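Side-chain contact in A-type flavoprotein (Giardia intestinalis, PDB 2Q9U), which probably reduces oxygen to water, scavenging it for this parasite by passing electrons from a flavin mononucleotide to a diiron centre: residues R181-E186 / Y225-H230. Sequence-based numbering, arbitrary orientation.
With FEO (mu-oxo-diiron), chain G.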
ATOM      1  N   ARG A 181       4.529  -9.038 -25.696  1.00 10.12           N
ATOM      2  CA  ARG A 181       4.341  -8.507 -27.054  1.00 10.69           C
ATOM      3  C   ARG A 181       5.376  -7.414 -27.319  1.00 10.28           C
ATOM      4  O   ARG A 181       5.615  -6.587 -26.468  1.00  9.12           O
ATOM      5  CB  ARG A 181       2.935  -7.884 -27.208  1.00 11.25           C
ATOM      6  CG  ARG A 181       1.801  -8.857 -27.579  1.00 14.65           C
ATOM      7  CD  ARG A 181       1.351  -9.791 -26.443  1.00 20.68           C
ATOM      8  NE  ARG A 181       0.153 -10.560 -26.823  1.00 20.61           N
ATOM      9  CZ  ARG A 181      -1.106 -10.151 -26.634  1.00 21.92           C
ATOM     10  NH1 ARG A 181      -1.371  -8.984 -26.050  1.00 20.93           N
ATOM     11  NH2 ARG A 181      -2.115 -10.915 -27.038  1.00 22.27           N
ATOM     12  N   ARG A 182       5.937  -7.387 -28.522  1.00  9.77           N
ATOM     13  CA  ARG A 182       6.885  -6.339 -28.875  1.00 10.09           C
ATOM     14  C   ARG A 182       6.292  -5.196 -29.664  1.00 10.02           C
ATOM     15  O   ARG A 182       6.911  -4.138 -29.765  1.00 10.46           O
ATOM     16  CB  ARG A 182       8.127  -6.916 -29.585  1.00  9.33           C
ATOM     17  CG  ARG A 182       8.832  -8.019 -28.760  1.00 10.62           C
ATOM     18  CD  ARG A 182       9.404  -7.496 -27.387  1.00 11.16           C
ATOM     19  NE  ARG A 182       9.648  -8.681 -26.543  1.00 11.66           N
ATOM     20  CZ  ARG A 182       9.227  -8.864 -25.312  1.00  9.83           C
ATOM     21  NH1 ARG A 182       8.582  -7.889 -24.638  1.00  9.03           N
ATOM     22  NH2 ARG A 182       9.505 -10.039 -24.735  1.00 11.46           N
ATOM     23  N   TRP A 183       5.098  -5.397 -30.232  1.00 10.75           N
ATOM     24  CA  TRP A 183       4.498  -4.382 -31.095  1.00 11.44           C
ATOM     25  C   TRP A 183       3.137  -3.925 -30.575  1.00 11.42           C
ATOM     26  O   TRP A 183       2.353  -4.737 -30.092  1.00 11.11           O
ATOM     27  CB  TRP A 183       4.275  -4.930 -32.490  1.00 11.07           C
ATOM     28  CG  TRP A 183       5.490  -5.378 -33.228  1.00 12.51           C
ATOM     29  CD1 TRP A 183       5.891  -6.666 -33.440  1.00 12.44           C
ATOM     30  CD2 TRP A 183       6.431  -4.540 -33.904  1.00 12.84           C
ATOM     31  NE1 TRP A 183       7.036  -6.680 -34.213  1.00 13.65           N
ATOM     32  CE2 TRP A 183       7.380  -5.393 -34.523  1.00 12.62           C
ATOM     33  CE3 TRP A 183       6.569  -3.146 -34.044  1.00 11.13           C
ATOM     34  CZ2 TRP A 183       8.473  -4.901 -35.262  1.00 13.84           C
ATOM     35  CZ3 TRP A 183       7.651  -2.651 -34.804  1.00 11.56           C
ATOM     36  CH2 TRP A 183       8.586  -3.536 -35.394  1.00 12.05           C
ATOM     37  N   ALA A 184       2.856  -2.642 -30.765  1.00 12.25           N
ATOM     38  CA  ALA A 184       1.615  -2.020 -30.287  1.00 12.97           C
ATOM     39  C   ALA A 184       0.377  -2.712 -30.885  1.00 14.02           C
ATOM     40  O   ALA A 184      -0.619  -2.963 -30.186  1.00 13.54           O
ATOM     41  CB  ALA A 184       1.618  -0.512 -30.624  1.00 12.77           C
ATOM     42  N   ASP A 185       0.474  -3.049 -32.175  1.00 14.86           N
ATOM     43  CA  ASP A 185      -0.639  -3.633 -32.931  1.00 15.25           C
ATOM     44  C   ASP A 185      -1.007  -5.051 -32.465  1.00 15.63           C
ATOM     45  O   ASP A 185      -2.124  -5.520 -32.694  1.00 16.76           O
ATOM     46  CB  ASP A 185      -0.314  -3.590 -34.443  1.00 14.76           C
ATOM     47  CG  ASP A 185       1.000  -4.273 -34.775  1.00 15.74           C
ATOM     48  OD1 ASP A 185       0.999  -5.494 -34.996  1.00 17.11           O
ATOM     49  OD2 ASP A 185       2.060  -3.607 -34.778  1.00 15.05           O
ATOM     50  N   GLU A 186      -0.072  -5.734 -31.799  1.00 14.20           N
ATOM     51  CA  GLU A 186      -0.357  -7.009 -31.159  1.00 14.19           C
ATOM     52  C   GLU A 186      -1.081  -6.901 -29.821  1.00 14.00           C
ATOM     53  O   GLU A 186      -1.498  -7.916 -29.272  1.00 13.77           O
ATOM     54  CB  GLU A 186       0.917  -7.825 -30.980  1.00 13.77           C
ATOM     55  CG  GLU A 186       1.674  -8.056 -32.299  1.00 13.82           C
ATOM     56  CD  GLU A 186       3.060  -8.609 -32.078  1.00 16.22           C
ATOM     57  OE1 GLU A 186       3.733  -8.194 -31.114  1.00 14.46           O
ATOM     58  OE2 GLU A 186       3.477  -9.471 -32.880  1.00 17.51           O
ATOM     59  N   TYR A 225       9.419   2.058 -38.937  1.00 13.32           N
ATOM     60  CA  TYR A 225       9.398   1.437 -37.604  1.00 13.37           C
ATOM     61  C   TYR A 225       9.934   2.371 -36.538  1.00 12.66           C
ATOM     62  O   TYR A 225      10.998   2.988 -36.727  1.00 12.46           O
ATOM     63  CB  TYR A 225      10.286   0.169 -37.586  1.00 14.43           C
ATOM     64  CG  TYR A 225       9.886  -0.866 -38.624  1.00 15.04           C
ATOM     65  CD1 TYR A 225       8.704  -1.585 -38.474  1.00 14.46           C
ATOM     66  CD2 TYR A 225      10.669  -1.085 -39.780  1.00 14.86           C
ATOM     67  CE1 TYR A 225       8.307  -2.543 -39.427  1.00 17.10           C
ATOM     68  CE2 TYR A 225      10.291  -2.074 -40.752  1.00 18.24           C
ATOM     69  CZ  TYR A 225       9.101  -2.781 -40.557  1.00 18.25           C
ATOM     70  OH  TYR A 225       8.693  -3.732 -41.466  1.00 19.90           O
ATOM     71  N   ILE A 226       9.226   2.472 -35.408  1.00 11.31           N
ATOM     72  CA  ILE A 226       9.794   3.181 -34.265  1.00 10.10           C
ATOM     73  C   ILE A 226      10.000   2.186 -33.130  1.00 10.82           C
ATOM     74  O   ILE A 226       9.026   1.657 -32.552  1.00 10.46           O
ATOM     75  CB  ILE A 226       8.921   4.370 -33.799  1.00 10.51           C
ATOM     76  CG1 ILE A 226       8.711   5.373 -34.946  1.00 10.62           C
ATOM     77  CG2 ILE A 226       9.589   5.066 -32.606  1.00  7.88           C
ATOM     78  CD1 ILE A 226       7.612   6.438 -34.617  1.00 10.62           C
ATOM     79  N   LEU A 227      11.262   1.879 -32.869  1.00 10.47           N
ATOM     80  CA  LEU A 227      11.608   0.936 -31.809  1.00 11.00           C
ATOM     81  C   LEU A 227      12.000   1.740 -30.577  1.00 11.13           C
ATOM     82  O   LEU A 227      13.039   2.389 -30.530  1.00 10.71           O
ATOM     83  CB  LEU A 227      12.737  -0.011 -32.240  1.00 11.94           C
ATOM     84  CG  LEU A 227      12.607  -0.819 -33.546  1.00 14.13           C
ATOM     85  CD1 LEU A 227      13.648  -1.939 -33.588  1.00 14.56           C
ATOM     86  CD2 LEU A 227      11.226  -1.333 -33.910  1.00 14.77           C
ATOM     87  N   SER A 228      11.125   1.715 -29.582  1.00 10.50           N
ATOM     88  CA  SER A 228      11.295   2.520 -28.386  1.00 10.41           C
ATOM     89  C   SER A 228      12.061   1.726 -27.316  1.00  9.67           C
ATOM     90  O   SER A 228      12.124   0.522 -27.389  1.00  8.86           O
ATOM     91  CB  SER A 228       9.911   2.907 -27.834  1.00 10.03           C
ATOM     92  OG  SER A 228      10.067   3.695 -26.655  1.00 14.32           O
ATOM     93  N   ALA A 229      12.592   2.419 -26.316  1.00  9.84           N
ATOM     94  CA  ALA A 229      13.311   1.769 -25.198  1.00 10.22           C
ATOM     95  C   ALA A 229      12.405   1.387 -24.002  1.00  9.99           C
ATOM     96  O   ALA A 229      12.862   0.736 -23.073  1.00 10.06           O
ATOM     97  CB  ALA A 229      14.503   2.628 -24.740  1.00 10.24           C
ATOM     98  N   HIS A 230      11.126   1.749 -24.056  1.00 10.13           N
ATOM     99  CA  HIS A 230      10.147   1.306 -23.041  1.00  9.69           C
ATOM    100  C   HIS A 230       8.877   0.762 -23.696  1.00  9.94           C
ATOM    101  O   HIS A 230       8.289   1.427 -24.569  1.00  9.83           O
ATOM    102  CB  HIS A 230       9.739   2.453 -22.116  1.00  9.75           C
ATOM    103  CG  HIS A 230      10.829   2.933 -21.210  1.00  9.45           C
ATOM    104  ND1 HIS A 230      11.356   2.166 -20.198  1.00 11.12           N
ATOM    105  CD2 HIS A 230      11.467   4.124 -21.153  1.00  9.51           C
ATOM    106  CE1 HIS A 230      12.295   2.860 -19.569  1.00 12.23           C
ATOM    107  NE2 HIS A 230      12.376   4.050 -20.133  1.00  9.60           N
TER
HETATM  108 FE1  FEO G 701      13.826   5.554 -19.795  1.00 11.41          FE
HETATM  109 FE2  FEO G 701      15.003   8.785 -19.446  1.00 14.54          FE
HETATM  110  O   FEO G 701      15.142   6.743 -19.275  1.00 11.74           O
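W183, Y225 and L227 share one first torsion: in each, CG lies anti to the carbonyl carbon and beside the backbone N (chi1 -61° in W183), which carries the indole out of its loop to meet Y225 and L227 on the strand. The far corner of the six-membered ring does the touching. CH2 of W183 comes to 3.6 Å from CD1 of Y225 and to 3.7 Å from CD2 of L227, while W183 CZ3 lies 3.9 Å from that same leucine methyl. The two aromatic rings meet at an oblique 48°, centroids 5.8 Å apart. Because Y225 and L227 are two residues apart, their side chains leave the same side of strand 225-228, and the indole corner meets both in a small, wholly apolar contact. E186 lies at the edge of the indole, with its CD in the ring plane, and ties the loop to itself. The N-H of W183 reaches OE1 of E186 at 3.2 Å in a bent bond (143°), coming from above the carboxylate plane, and E186 N returns a bond to W183 O, closing the short 3-10 turn at the root of the indole. Farther along, a weak bond runs from H230 N to S228 OG. H230 itself binds the diiron centre through NE2, 2.1 Å from FE1, an iron also held by D89, H90 and D171. Thus the chain that meets W183 runs on, three residues past L227, to a ligand of the metal site of this metallo-beta-lactamase-like domain, although the aromatic contact lies away from the irons. Within the fold, strand 225-228 runs between parallel strand 166-170 and antiparallel strand 234-235; W183, from the loop joining strand 166-170 to helix 189-204, also touches M13 and I14 of strand 12-14, with I14 packing against Y225 as well.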